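Extracellular solute-binding protein family 1 (Alicyclobacillus acidocaldarius subsp. acidocaldarius, PDB 4OVJ) probably binds a solute outside the cell and delivers it to a membrane transporter for uptake. Local coordinates at residues D181-Q186 with A390-K395; G189-Q194 with L214-N219; H198-N201 with K206-F209; F209-L214 with T397-A402; D381-N386 with M406-D411. One frame throughout, in Å; residues are numbered along the deposited sequence. Where two conformers were deposited one is given.

Contact 1: residues D181-Q186 with A390-K395; sequences DDESWQ and AVQYGK. With SO4 (sulfate ion), chain B.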
# COMPACT_ATOMS: atom_id res chain seq x y z
N ASP A 181 -17.75 7.03 5.78
CA ASP A 181 -17.86 7.53 4.42
C ASP A 181 -16.43 7.56 3.89
O ASP A 181 -15.68 8.50 4.14
CB ASP A 181 -18.51 8.92 4.42
CG ASP A 181 -18.73 9.47 3.03
OD1 ASP A 181 -18.11 8.93 2.07
OD2 ASP A 181 -19.54 10.44 2.89
N ASP A 182 -16.06 6.49 3.18
CA ASP A 182 -14.66 6.22 2.85
C ASP A 182 -14.29 6.74 1.47
O ASP A 182 -13.77 6.03 0.61
CB ASP A 182 -14.39 4.72 3.00
CG ASP A 182 -14.37 4.30 4.44
OD1 ASP A 182 -13.69 4.98 5.23
OD2 ASP A 182 -15.02 3.29 4.81
N GLU A 183 -14.57 8.02 1.28
CA GLU A 183 -14.20 8.72 0.07
C GLU A 183 -12.88 9.45 0.24
O GLU A 183 -12.70 10.27 1.14
CB GLU A 183 -15.27 9.72 -0.34
CG GLU A 183 -16.55 9.06 -0.84
CD GLU A 183 -17.67 10.07 -1.00
OE1 GLU A 183 -18.39 10.33 -0.01
OE2 GLU A 183 -17.83 10.60 -2.12
N SER A 184 -11.97 9.15 -0.66
CA SER A 184 -10.66 9.76 -0.70
C SER A 184 -10.15 9.57 -2.11
O SER A 184 -10.67 8.75 -2.88
CB SER A 184 -9.70 9.07 0.28
OG SER A 184 -9.38 7.75 -0.14
N TRP A 185 -9.11 10.31 -2.44
CA TRP A 185 -8.50 10.21 -3.76
C TRP A 185 -8.06 8.78 -4.06
O TRP A 185 -8.30 8.27 -5.16
CB TRP A 185 -7.32 11.16 -3.79
CG TRP A 185 -6.55 11.34 -5.06
CD1 TRP A 185 -5.20 11.30 -5.17
CD2 TRP A 185 -7.05 11.69 -6.36
NE1 TRP A 185 -4.82 11.58 -6.45
CE2 TRP A 185 -5.93 11.82 -7.21
CE3 TRP A 185 -8.32 11.87 -6.90
CZ2 TRP A 185 -6.04 12.13 -8.57
CZ3 TRP A 185 -8.44 12.21 -8.24
CH2 TRP A 185 -7.31 12.33 -9.06
N GLN A 186 -7.47 8.10 -3.08
CA GLN A 186 -7.00 6.75 -3.35
C GLN A 186 -8.13 5.71 -3.38
O GLN A 186 -8.06 4.76 -4.15
CB GLN A 186 -5.85 6.36 -2.42
CG GLN A 186 -4.58 7.22 -2.61
CD GLN A 186 -4.00 7.18 -4.02
OE1 GLN A 186 -4.16 6.20 -4.74
NE2 GLN A 186 -3.33 8.25 -4.42
N ALA A 390 -17.03 19.30 0.15
CA ALA A 390 -18.08 20.21 -0.36
C ALA A 390 -19.33 19.47 -0.81
O ALA A 390 -20.45 19.92 -0.56
CB ALA A 390 -17.55 21.07 -1.51
N VAL A 391 -19.14 18.33 -1.47
CA VAL A 391 -20.25 17.49 -1.87
C VAL A 391 -20.95 16.90 -0.64
O VAL A 391 -22.17 16.88 -0.59
CB VAL A 391 -19.78 16.38 -2.84
CG1 VAL A 391 -20.90 15.39 -3.12
CG2 VAL A 391 -19.28 17.00 -4.13
N GLN A 392 -20.18 16.43 0.34
CA GLN A 392 -20.74 15.83 1.57
C GLN A 392 -21.53 16.85 2.37
O GLN A 392 -22.52 16.51 3.02
CB GLN A 392 -19.62 15.26 2.44
CG GLN A 392 -19.00 13.98 1.92
CD GLN A 392 -17.68 13.62 2.59
OE1 GLN A 392 -17.02 14.46 3.22
NE2 GLN A 392 -17.27 12.37 2.42
N TYR A 393 -21.07 18.09 2.34
CA TYR A 393 -21.75 19.19 3.02
C TYR A 393 -22.99 19.68 2.27
O TYR A 393 -23.78 20.44 2.82
CB TYR A 393 -20.80 20.37 3.17
CG TYR A 393 -19.77 20.31 4.28
CD1 TYR A 393 -19.89 19.44 5.36
CD2 TYR A 393 -18.71 21.20 4.27
CE1 TYR A 393 -18.95 19.45 6.38
CE2 TYR A 393 -17.78 21.22 5.28
CZ TYR A 393 -17.90 20.34 6.34
OH TYR A 393 -16.97 20.36 7.34
N GLY A 394 -23.14 19.29 1.01
CA GLY A 394 -24.27 19.73 0.20
C GLY A 394 -24.04 21.10 -0.41
O GLY A 394 -24.99 21.72 -0.89
N LYS A 395 -22.80 21.56 -0.40
CA LYS A 395 -22.47 22.86 -0.98
C LYS A 395 -22.43 22.81 -2.51
O LYS A 395 -22.67 23.82 -3.15
CB LYS A 395 -21.13 23.36 -0.43
CG LYS A 395 -21.22 23.86 1.00
CD LYS A 395 -19.90 24.45 1.47
CE LYS A 395 -20.08 25.43 2.61
NZ LYS A 395 -20.52 24.75 3.86
S SO4 B . -6.60 6.69 1.93
O1 SO4 B . -6.91 8.13 1.78
O2 SO4 B . -5.34 6.34 1.21
O3 SO4 B . -6.39 6.39 3.36
O4 SO4 B . -7.74 5.91 1.41
O HOH W 1 -14.53 11.06 3.08

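Contact 2: residues G189-Q194 with L214-N219; sequences GYWARQ and LVSYLN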
# COMPACT_ATOMS: atom_id res chain seq x y z
N GLY A 189 -9.32 6.05 -6.71
CA GLY A 189 -8.40 5.36 -7.59
C GLY A 189 -8.79 3.90 -7.83
O GLY A 189 -8.73 3.41 -8.94
N TYR A 190 -9.20 3.24 -6.76
CA TYR A 190 -9.70 1.87 -6.80
C TYR A 190 -10.95 1.75 -7.69
O TYR A 190 -10.99 0.93 -8.59
CB TYR A 190 -9.97 1.40 -5.37
CG TYR A 190 -10.58 0.03 -5.24
CD1 TYR A 190 -9.80 -1.12 -5.34
CD2 TYR A 190 -11.94 -0.12 -5.00
CE1 TYR A 190 -10.37 -2.37 -5.21
CE2 TYR A 190 -12.51 -1.37 -4.88
CZ TYR A 190 -11.72 -2.49 -4.98
OH TYR A 190 -12.30 -3.72 -4.86
N TRP A 191 -11.92 2.62 -7.47
CA TRP A 191 -13.12 2.72 -8.31
C TRP A 191 -12.80 2.99 -9.77
O TRP A 191 -13.34 2.34 -10.66
CB TRP A 191 -14.03 3.83 -7.75
CG TRP A 191 -15.34 4.03 -8.45
CD1 TRP A 191 -15.56 4.76 -9.57
CD2 TRP A 191 -16.62 3.55 -8.03
NE1 TRP A 191 -16.89 4.75 -9.89
CE2 TRP A 191 -17.57 4.02 -8.95
CE3 TRP A 191 -17.06 2.79 -6.93
CZ2 TRP A 191 -18.93 3.74 -8.83
CZ3 TRP A 191 -18.42 2.50 -6.82
CH2 TRP A 191 -19.33 2.97 -7.77
N ALA A 192 -11.92 3.95 -10.02
CA ALA A 192 -11.55 4.29 -11.38
C ALA A 192 -10.95 3.08 -12.08
O ALA A 192 -11.30 2.80 -13.23
CB ALA A 192 -10.56 5.43 -11.41
N ARG A 193 -10.07 2.37 -11.39
CA ARG A 193 -9.43 1.18 -11.98
C ARG A 193 -10.47 0.10 -12.33
O ARG A 193 -10.36 -0.56 -13.36
CB ARG A 193 -8.36 0.62 -11.05
CG ARG A 193 -7.06 1.43 -11.07
CD ARG A 193 -6.19 1.10 -9.87
NE ARG A 193 -5.96 -0.34 -9.69
CZ ARG A 193 -4.92 -1.05 -10.16
NH1 ARG A 193 -3.95 -0.49 -10.89
NH2 ARG A 193 -4.85 -2.35 -9.91
N GLN A 194 -11.50 -0.04 -11.50
CA GLN A 194 -12.59 -0.97 -11.79
C GLN A 194 -13.34 -0.62 -13.07
O GLN A 194 -13.95 -1.48 -13.70
CB GLN A 194 -13.59 -1.04 -10.66
CG GLN A 194 -13.02 -1.52 -9.36
CD GLN A 194 -14.05 -1.48 -8.26
OE1 GLN A 194 -14.77 -0.49 -8.11
NE2 GLN A 194 -14.16 -2.57 -7.52
N LEU A 214 -16.33 9.47 -11.99
CA LEU A 214 -16.27 10.16 -10.71
C LEU A 214 -17.67 10.43 -10.16
O LEU A 214 -17.91 10.24 -8.98
CB LEU A 214 -15.48 11.46 -10.82
CG LEU A 214 -15.38 12.34 -9.57
CD1 LEU A 214 -14.90 11.53 -8.38
CD2 LEU A 214 -14.44 13.49 -9.88
N VAL A 215 -18.59 10.85 -11.02
CA VAL A 215 -19.96 11.11 -10.56
C VAL A 215 -20.63 9.84 -10.03
O VAL A 215 -21.34 9.90 -9.03
CB VAL A 215 -20.81 11.78 -11.66
CG1 VAL A 215 -22.27 11.87 -11.22
CG2 VAL A 215 -20.28 13.18 -11.93
N SER A 216 -20.38 8.70 -10.66
CA SER A 216 -21.00 7.45 -10.18
C SER A 216 -20.46 7.08 -8.79
O SER A 216 -21.21 6.61 -7.92
CB SER A 216 -20.86 6.31 -11.19
OG SER A 216 -19.51 5.92 -11.35
N TYR A 217 -19.17 7.33 -8.57
CA TYR A 217 -18.56 7.11 -7.25
C TYR A 217 -19.18 8.04 -6.22
O TYR A 217 -19.61 7.62 -5.14
CB TYR A 217 -17.07 7.36 -7.38
CG TYR A 217 -16.25 7.43 -6.12
CD1 TYR A 217 -15.70 6.29 -5.56
CD2 TYR A 217 -15.93 8.64 -5.55
CE1 TYR A 217 -14.88 6.36 -4.44
CE2 TYR A 217 -15.12 8.73 -4.44
CZ TYR A 217 -14.59 7.58 -3.89
OH TYR A 217 -13.76 7.66 -2.81
N LEU A 218 -19.24 9.31 -6.56
CA LEU A 218 -19.80 10.29 -5.62
C LEU A 218 -21.27 9.97 -5.29
O LEU A 218 -21.69 10.10 -4.14
CB LEU A 218 -19.67 11.70 -6.18
CG LEU A 218 -18.25 12.23 -6.34
CD1 LEU A 218 -18.33 13.55 -7.08
CD2 LEU A 218 -17.52 12.40 -5.01
N ASN A 219 -22.04 9.56 -6.30
CA ASN A 219 -23.45 9.21 -6.11
C ASN A 219 -23.63 8.00 -5.25
O ASN A 219 -24.60 7.94 -4.47
CB ASN A 219 -24.14 8.99 -7.44
CG ASN A 219 -24.61 10.28 -8.07
OD1 ASN A 219 -24.88 11.25 -7.38
ND2 ASN A 219 -24.72 10.29 -9.40

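Contact 3: residues H198-N201 with K206-F209; sequences HLYN and KLGF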
# COMPACT_ATOMS: atom_id res chain seq x y z
N HIS A 198 -8.00 5.31 -14.62
CA HIS A 198 -6.94 5.52 -13.64
C HIS A 198 -7.00 6.93 -13.13
O HIS A 198 -7.54 7.79 -13.81
CB HIS A 198 -5.56 5.29 -14.29
CG HIS A 198 -5.43 3.95 -14.93
ND1 HIS A 198 -5.74 3.71 -16.25
CD2 HIS A 198 -5.07 2.75 -14.41
CE1 HIS A 198 -5.56 2.43 -16.52
NE2 HIS A 198 -5.16 1.83 -15.42
N LEU A 199 -6.43 7.21 -11.97
CA LEU A 199 -6.35 8.59 -11.51
C LEU A 199 -5.66 9.46 -12.57
O LEU A 199 -6.13 10.55 -12.88
CB LEU A 199 -5.60 8.71 -10.19
CG LEU A 199 -6.30 8.01 -9.01
CD1 LEU A 199 -5.49 8.17 -7.73
CD2 LEU A 199 -7.71 8.54 -8.81
N TYR A 200 -4.56 8.96 -13.12
CA TYR A 200 -3.79 9.70 -14.13
C TYR A 200 -3.60 8.87 -15.38
O TYR A 200 -3.64 7.64 -15.33
CB TYR A 200 -2.41 10.08 -13.60
CG TYR A 200 -2.45 10.86 -12.32
CD1 TYR A 200 -2.72 12.21 -12.34
CD2 TYR A 200 -2.23 10.24 -11.09
CE1 TYR A 200 -2.76 12.94 -11.17
CE2 TYR A 200 -2.28 10.97 -9.92
CZ TYR A 200 -2.54 12.32 -9.96
OH TYR A 200 -2.59 13.07 -8.81
N ASN A 201 -3.36 9.53 -16.49
CA ASN A 201 -2.82 8.79 -17.62
C ASN A 201 -1.37 8.37 -17.30
O ASN A 201 -0.79 8.77 -16.27
CB ASN A 201 -2.99 9.57 -18.95
CG ASN A 201 -2.15 10.82 -19.01
OD1 ASN A 201 -1.40 11.14 -18.10
ND2 ASN A 201 -2.26 11.54 -20.13
N LYS A 206 -2.42 14.22 -17.73
CA LYS A 206 -3.82 14.54 -17.48
C LYS A 206 -4.46 13.46 -16.61
O LYS A 206 -3.85 12.42 -16.35
CB LYS A 206 -4.60 14.70 -18.78
CG LYS A 206 -4.35 13.68 -19.85
CD LYS A 206 -5.19 13.93 -21.10
CE LYS A 206 -4.83 15.25 -21.76
NZ LYS A 206 -5.28 15.29 -23.18
N LEU A 207 -5.67 13.74 -16.15
CA LEU A 207 -6.42 12.76 -15.38
C LEU A 207 -6.75 11.60 -16.30
O LEU A 207 -6.93 11.78 -17.51
CB LEU A 207 -7.69 13.37 -14.82
CG LEU A 207 -7.47 14.51 -13.81
CD1 LEU A 207 -8.80 15.06 -13.38
CD2 LEU A 207 -6.68 14.03 -12.60
N GLY A 208 -6.82 10.41 -15.72
CA GLY A 208 -7.03 9.19 -16.49
C GLY A 208 -8.42 8.62 -16.41
O GLY A 208 -8.63 7.45 -16.73
N PHE A 209 -9.38 9.42 -15.96
CA PHE A 209 -10.76 8.97 -15.83
C PHE A 209 -11.72 10.03 -16.35
O PHE A 209 -11.33 11.18 -16.55
CB PHE A 209 -11.09 8.67 -14.36
CG PHE A 209 -10.93 9.87 -13.47
CD1 PHE A 209 -11.99 10.75 -13.26
CD2 PHE A 209 -9.70 10.15 -12.88
CE1 PHE A 209 -11.83 11.86 -12.46
CE2 PHE A 209 -9.54 11.25 -12.07
CZ PHE A 209 -10.61 12.11 -11.86
O HOH W 2 -7.08 5.90 -18.20

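Contact 4: residues F209-L214 with T397-A402; sequences FTESTL and TPQQGA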
# COMPACT_ATOMS: atom_id res chain seq x y z
N PHE A 209 -9.38 9.42 -15.96
CA PHE A 209 -10.76 8.97 -15.83
C PHE A 209 -11.72 10.03 -16.35
O PHE A 209 -11.33 11.18 -16.55
CB PHE A 209 -11.09 8.67 -14.36
CG PHE A 209 -10.93 9.87 -13.47
CD1 PHE A 209 -11.99 10.75 -13.26
CD2 PHE A 209 -9.70 10.15 -12.88
CE1 PHE A 209 -11.83 11.86 -12.46
CE2 PHE A 209 -9.54 11.25 -12.07
CZ PHE A 209 -10.61 12.11 -11.86
N THR A 210 -12.97 9.63 -16.54
CA THR A 210 -14.00 10.51 -17.07
C THR A 210 -14.89 11.05 -15.95
O THR A 210 -14.94 10.52 -14.85
CB THR A 210 -14.91 9.76 -18.04
OG1 THR A 210 -15.57 8.71 -17.34
CG2 THR A 210 -14.11 9.19 -19.21
N GLU A 211 -15.63 12.11 -16.27
CA GLU A 211 -16.56 12.69 -15.31
C GLU A 211 -17.58 11.68 -14.82
O GLU A 211 -17.88 11.64 -13.62
CB GLU A 211 -17.25 13.90 -15.93
CG GLU A 211 -18.06 14.71 -14.94
CD GLU A 211 -18.66 15.92 -15.60
OE1 GLU A 211 -17.89 16.76 -16.12
OE2 GLU A 211 -19.90 16.03 -15.62
N SER A 212 -18.10 10.88 -15.73
CA SER A 212 -19.08 9.86 -15.42
C SER A 212 -18.61 8.91 -14.32
O SER A 212 -19.35 8.58 -13.39
CB SER A 212 -19.36 9.06 -16.68
OG SER A 212 -20.49 8.25 -16.50
N THR A 213 -17.36 8.48 -14.43
CA THR A 213 -16.77 7.57 -13.45
C THR A 213 -16.71 8.20 -12.05
O THR A 213 -17.02 7.55 -11.05
CB THR A 213 -15.37 7.20 -13.90
OG1 THR A 213 -15.47 6.57 -15.19
CG2 THR A 213 -14.68 6.28 -12.90
N LEU A 214 -16.33 9.47 -11.99
CA LEU A 214 -16.27 10.16 -10.71
C LEU A 214 -17.67 10.43 -10.16
O LEU A 214 -17.91 10.24 -8.98
CB LEU A 214 -15.48 11.46 -10.82
CG LEU A 214 -15.38 12.34 -9.57
CD1 LEU A 214 -14.90 11.53 -8.38
CD2 LEU A 214 -14.44 13.49 -9.88
N THR A 397 -23.31 19.91 -6.05
CA THR A 397 -23.78 18.61 -6.51
C THR A 397 -22.57 17.76 -6.89
O THR A 397 -21.49 18.30 -7.17
CB THR A 397 -24.73 18.68 -7.73
OG1 THR A 397 -24.03 19.20 -8.88
CG2 THR A 397 -25.96 19.54 -7.43
N PRO A 398 -22.75 16.44 -6.92
CA PRO A 398 -21.72 15.55 -7.43
C PRO A 398 -21.21 15.96 -8.80
O PRO A 398 -19.99 16.00 -9.02
CB PRO A 398 -22.44 14.21 -7.48
CG PRO A 398 -23.32 14.27 -6.26
CD PRO A 398 -23.85 15.68 -6.30
N GLN A 399 -22.12 16.26 -9.72
CA GLN A 399 -21.71 16.62 -11.07
C GLN A 399 -20.93 17.93 -11.06
O GLN A 399 -19.91 18.04 -11.76
CB GLN A 399 -22.90 16.70 -12.02
CG GLN A 399 -22.51 16.80 -13.50
CD GLN A 399 -22.06 18.18 -13.95
OE1 GLN A 399 -21.27 18.31 -14.90
NE2 GLN A 399 -22.57 19.23 -13.31
N GLN A 400 -21.39 18.89 -10.26
CA GLN A 400 -20.71 20.19 -10.14
C GLN A 400 -19.31 20.03 -9.56
O GLN A 400 -18.35 20.61 -10.08
CB GLN A 400 -21.52 21.17 -9.28
CG GLN A 400 -22.74 21.76 -9.97
CD GLN A 400 -23.69 22.48 -9.01
OE1 GLN A 400 -23.58 22.36 -7.78
NE2 GLN A 400 -24.63 23.22 -9.56
N GLY A 401 -19.20 19.25 -8.49
CA GLY A 401 -17.92 18.99 -7.84
C GLY A 401 -16.95 18.26 -8.75
O GLY A 401 -15.78 18.63 -8.84
N ALA A 402 -17.44 17.22 -9.43
CA ALA A 402 -16.63 16.47 -10.38
C ALA A 402 -16.08 17.39 -11.46
O ALA A 402 -14.88 17.40 -11.71
CB ALA A 402 -17.41 15.32 -10.98

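Contact 5: residues D381-N386 with M406-D411; sequences DQDFAN and MQEAND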
# COMPACT_ATOMS: atom_id res chain seq x y z
N ASP A 381 -4.64 15.54 -4.63
CA ASP A 381 -5.25 14.73 -3.57
C ASP A 381 -6.00 15.63 -2.57
O ASP A 381 -7.15 15.36 -2.21
CB ASP A 381 -4.14 13.92 -2.88
CG ASP A 381 -4.65 12.93 -1.86
OD1 ASP A 381 -5.54 13.26 -1.06
OD2 ASP A 381 -4.11 11.81 -1.83
N GLN A 382 -5.35 16.71 -2.16
CA GLN A 382 -5.97 17.66 -1.24
C GLN A 382 -7.18 18.33 -1.88
O GLN A 382 -8.21 18.46 -1.22
CB GLN A 382 -4.96 18.69 -0.71
CG GLN A 382 -5.51 19.58 0.40
CD GLN A 382 -5.99 18.79 1.61
OE1 GLN A 382 -5.20 18.13 2.28
NE2 GLN A 382 -7.29 18.85 1.90
N ASP A 383 -7.06 18.75 -3.14
CA ASP A 383 -8.19 19.34 -3.87
C ASP A 383 -9.36 18.35 -3.96
O ASP A 383 -10.52 18.74 -3.84
CB ASP A 383 -7.80 19.79 -5.28
CG ASP A 383 -6.77 20.91 -5.29
OD1 ASP A 383 -6.68 21.66 -4.29
OD2 ASP A 383 -6.06 21.06 -6.32
N PHE A 384 -9.05 17.07 -4.17
CA PHE A 384 -10.10 16.06 -4.23
C PHE A 384 -10.83 15.97 -2.91
O PHE A 384 -12.07 16.00 -2.86
CB PHE A 384 -9.52 14.72 -4.63
CG PHE A 384 -10.56 13.67 -4.91
CD1 PHE A 384 -11.18 13.62 -6.14
CD2 PHE A 384 -10.92 12.74 -3.94
CE1 PHE A 384 -12.13 12.65 -6.43
CE2 PHE A 384 -11.87 11.77 -4.21
CZ PHE A 384 -12.47 11.72 -5.45
N ALA A 385 -10.07 15.87 -1.83
CA ALA A 385 -10.65 15.80 -0.49
C ALA A 385 -11.54 17.02 -0.21
O ALA A 385 -12.63 16.90 0.34
CB ALA A 385 -9.55 15.69 0.55
N ASN A 386 -11.10 18.19 -0.64
CA ASN A 386 -11.88 19.41 -0.42
C ASN A 386 -13.18 19.38 -1.23
O ASN A 386 -14.24 19.79 -0.75
CB ASN A 386 -11.05 20.64 -0.77
CG ASN A 386 -9.90 20.87 0.20
OD1 ASN A 386 -9.84 20.28 1.27
ND2 ASN A 386 -8.99 21.75 -0.16
N MSE A 406 -12.07 18.38 -11.76
CA MSE A 406 -11.36 17.86 -12.93
C MSE A 406 -10.76 18.96 -13.75
O MSE A 406 -9.63 18.83 -14.22
CB MSE A 406 -12.30 17.03 -13.79
CG MSE A 406 -12.57 15.70 -13.11
SE MSE A 406 -13.82 14.64 -14.18
CE MSE A 406 -12.52 14.16 -15.59
N GLN A 407 -11.50 20.06 -13.93
CA GLN A 407 -10.98 21.20 -14.67
C GLN A 407 -9.73 21.75 -13.96
O GLN A 407 -8.70 21.99 -14.59
CB GLN A 407 -12.04 22.30 -14.79
CG GLN A 407 -11.63 23.48 -15.66
CD GLN A 407 -12.57 24.67 -15.51
OE1 GLN A 407 -13.30 24.79 -14.52
NE2 GLN A 407 -12.54 25.56 -16.49
N GLU A 408 -9.84 21.90 -12.65
CA GLU A 408 -8.74 22.39 -11.82
C GLU A 408 -7.50 21.52 -11.91
O GLU A 408 -6.40 22.02 -12.16
CB GLU A 408 -9.21 22.51 -10.37
CG GLU A 408 -8.12 22.86 -9.36
CD GLU A 408 -8.67 23.34 -8.02
OE1 GLU A 408 -7.84 23.69 -7.14
OE2 GLU A 408 -9.90 23.35 -7.82
N ALA A 409 -7.68 20.21 -11.70
CA ALA A 409 -6.59 19.26 -11.72
C ALA A 409 -5.94 19.17 -13.11
O ALA A 409 -4.72 19.17 -13.22
CB ALA A 409 -7.08 17.88 -11.28
N ASN A 410 -6.76 19.10 -14.17
CA ASN A 410 -6.22 19.04 -15.53
C ASN A 410 -5.45 20.29 -15.91
O ASN A 410 -4.44 20.21 -16.60
CB ASN A 410 -7.31 18.74 -16.57
CG ASN A 410 -7.59 17.24 -16.72
OD1 ASN A 410 -6.66 16.43 -16.71
ND2 ASN A 410 -8.86 16.88 -16.89
N ASP A 411 -5.92 21.45 -15.44
CA ASP A 411 -5.21 22.73 -15.67
C ASP A 411 -3.84 22.73 -14.98
O ASP A 411 -2.85 23.18 -15.55
CB ASP A 411 -6.03 23.92 -15.16
CG ASP A 411 -7.15 24.33 -16.12
OD1 ASP A 411 -7.15 23.87 -17.28
OD2 ASP A 411 -8.03 25.14 -15.71

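Contact 1: residues D181-Q186 with A390-K395
The amide nitrogen of Gln-392 reaches two acid side chains at once. Its NE2 lies 3.0 Å from Asp-181 OD2, but the N-H...O angle is only 122°, so this bond is weak; a straighter one at 155° runs to Glu-183 OE1, yet is long at 3.4 Å and also weak. The amide plane is steeply turned against both carboxylates. Gln-392 NE2 also gives a hydrogen to water 1 at 3.1 Å, and that water donates to Asp-181 O and Glu-183 O, tying the amide to the backbone. The stronger hold on both acids is Arg-225, which makes salt bridges to Asp-181 OD2 and Glu-183 OE1. Farther along, Ser-184 caps helix 185-194, and its OG lies 2.9 Å from O4 of a sulfate probably left by crystallisation. The contact thus brings the loop leading into helix 185-194 against the end of helix 377-392, where Gly-394 completes a Schellman motif, with Arg-225 of helix 211-226 beside both acids.

Contact 2: residues G189-Q194 with L214-N219
Ser-216 OG and Trp-191 NE1 converge on one acceptor, Thr-213 O: the serine hydroxyl is hydrogen-bonded to it, and the indole N-H makes a weak bond. Ser-216 OG lies 3.2 Å from Trp-191 NE1, at the indole edge and in the ring plane. A chi1 of 67° turns that hydroxyl back over its own helix toward Thr-213 O. Tyr-217 lies over one face of the indole. Its CB stands 3.6 Å from the centroid of the five-membered ring of Trp-191 and only 7° off the normal, a clear CH-pi contact. The Tyr-217 ring then turns its edge to the same face: centroids are 5.2 Å apart and the planes at 68°, a T-shaped pair whose nearest carbons, Tyr-217 CD1 and Trp-191 CG, are 3.7 Å apart. Here helices 185-194 and 211-226 pack within one lobe of what is probably the two-lobed fold of binding proteins, the CA atoms of Trp-191 and Tyr-217 being 7.1 Å apart. An alanine at Trp-191 would remove the indole and is likely to open a gap over Tyr-217 CB while Thr-213 O loses one donor. His-195 stacks on the indole as well, and Tyr-217 OH is bonded to Thr-187 OG1 and Ser-184 N.

Contact 3: residues H198-N201 with K206-F209
His-198 to Asn-201 and Lys-206 to Phe-209 run antiparallel as the two arms of a short, irregular hairpin. Tyr-200 and Leu-207 form a non-hydrogen-bonded pair with CA atoms 4.2 Å apart, and the chain turns a corner at Leu-199. Three backbone bonds join the arms. Asn-201 N gives the straightest, 170° at 2.9 Å to Lys-206 O; Gly-208 N donates to Leu-199 O, also at 2.9 Å, and His-198 N to Gly-208 O at 3.1 Å. The last two donors stand well above their carbonyl planes, which fits an irregular pairing. Gly-208 O also takes a hydrogen from water 2. A CB on Gly-208 would fall 2.5 Å from Tyr-200 O, which argues for the missing side chain. Among the side chains, Asn-201 has chi1 67°, which sets CG between the backbone N and the carbonyl carbon and brings OD1 to Lys-206 N at 3.3 Å, the donor standing above the amide plane; Thr-205 N also donates to this oxygen. Phe-209 turns its ring edge to the backbone, CD2 being 3.3 Å from His-198 O in the ring plane. Tyr-200 OH leaves the hairpin for Asp-377, while Leu-207 rests on helix 398-414. With three backbone bonds against one from a side chain, the hairpin's form probably depends more on backbone shape than on side-chain chemistry.

Contact 4: residues F209-L214 with T397-A402
Glu-211 and Leu-214 each place CG opposite the backbone N, at chi1 -170° and 177°, and this sends both side chains from one face of helix 211-226 toward Ala-402. Two helix N-terminal turns pack here, those of 211-226 and 398-414, the second starting with a capping box at Thr-397 and Gln-400. The backbones come close, Glu-211 CA and Ala-402 CA being 6.2 Å apart, a spacing that the small methyl of Ala-402 allows. Leu-214 CD2 touches Ala-402 CB at 3.7 Å, and Glu-211 CG lies alongside the same methyl at 4.1 Å, so leucine and glutamate meet Ala-402 through carbon alone. Beyond CG the Glu-211 chain stays extended and takes its carboxylate to the end of Gln-399, whose own chain bends at chi2 to meet it, the two side chains crossing obliquely. Leu-214 is further packed by Phe-384 and Met-387 of helix 377-392, while Gln-197 OE1 is bonded to Thr-210 N and Thr-213 OG1 at the start of helix 211-226. At the other helix start, Gln-400 N gives its hydrogen to Thr-397 OG1 over 3.0 Å. The return bond, from Thr-397 N to Gln-400 OE1, is nearly straight at 177°.

Contact 5: residues D381-N386 with M406-D411
Asp-383 and Glu-408 face one another with like charges. Asp-383 OD2 lies 3.3 Å from Glu-408 OE1, and since both are acceptors no hydrogen bond joins them. The side chains cross at about a right angle and the carboxylate planes are 42° apart. Glu-408 gets there on an extended chain with CG opposite the backbone N (chi1 173°), whereas Asp-383 points directly across on its short one. Two negative groups so near each other would probably raise the affinity of one of them for a proton, and Glu-408 is solvent-exposed, which may soften the repulsion. An alanine at Asp-383 would probably open a gap beside Glu-408, leave its carboxylate freer to turn, and take away the one close approach between the segments. As for hydrogen bonds, the side-chain bond found here stays within helix 377-392: Gln-382 NE2 gives a hydrogen to Asn-386 OD1 at 3.0 Å and 143°, one turn along. Packing between the segments is slight, Asp-383 with Glu-408 being the only pair within 4.5 Å; the nearest CA atoms, those of Asp-383 and Ala-409, are 8.0 Å apart. This is a surface meeting of helices 377-392 and 398-414. Deeper in, Phe-384 meets Phe-405 of helix 398-414 edge to face. Around them, Phe-384 also touches Leu-214 and Tyr-217 of helix 211-226, while Ala-409 and the selenomethionine Met-406 rest on Leu-207 of strand 207-208.

How the contacts relate
From the N terminus, the chain passes 181-186, half of contact 1, and helix 185-194, where contact 2 begins. Contact 3 closes the first and shortest loop, a hairpin between that helix and helix 211-226. Contact 2 then joins those two helices around it, so contact 3 nests in contact 2, and both nest in contact 1, which shuts when helix 377-392 ends. Contact 4 starts at Phe-209, where contact 3 ends, and crosses contacts 1 and 2 to reach helix 398-414. Contact 5 links helices 377-392 and 398-414, following contacts 2 and 3 in series and crossing contacts 1 and 4. Together they tie four helices and the hairpin into one cluster.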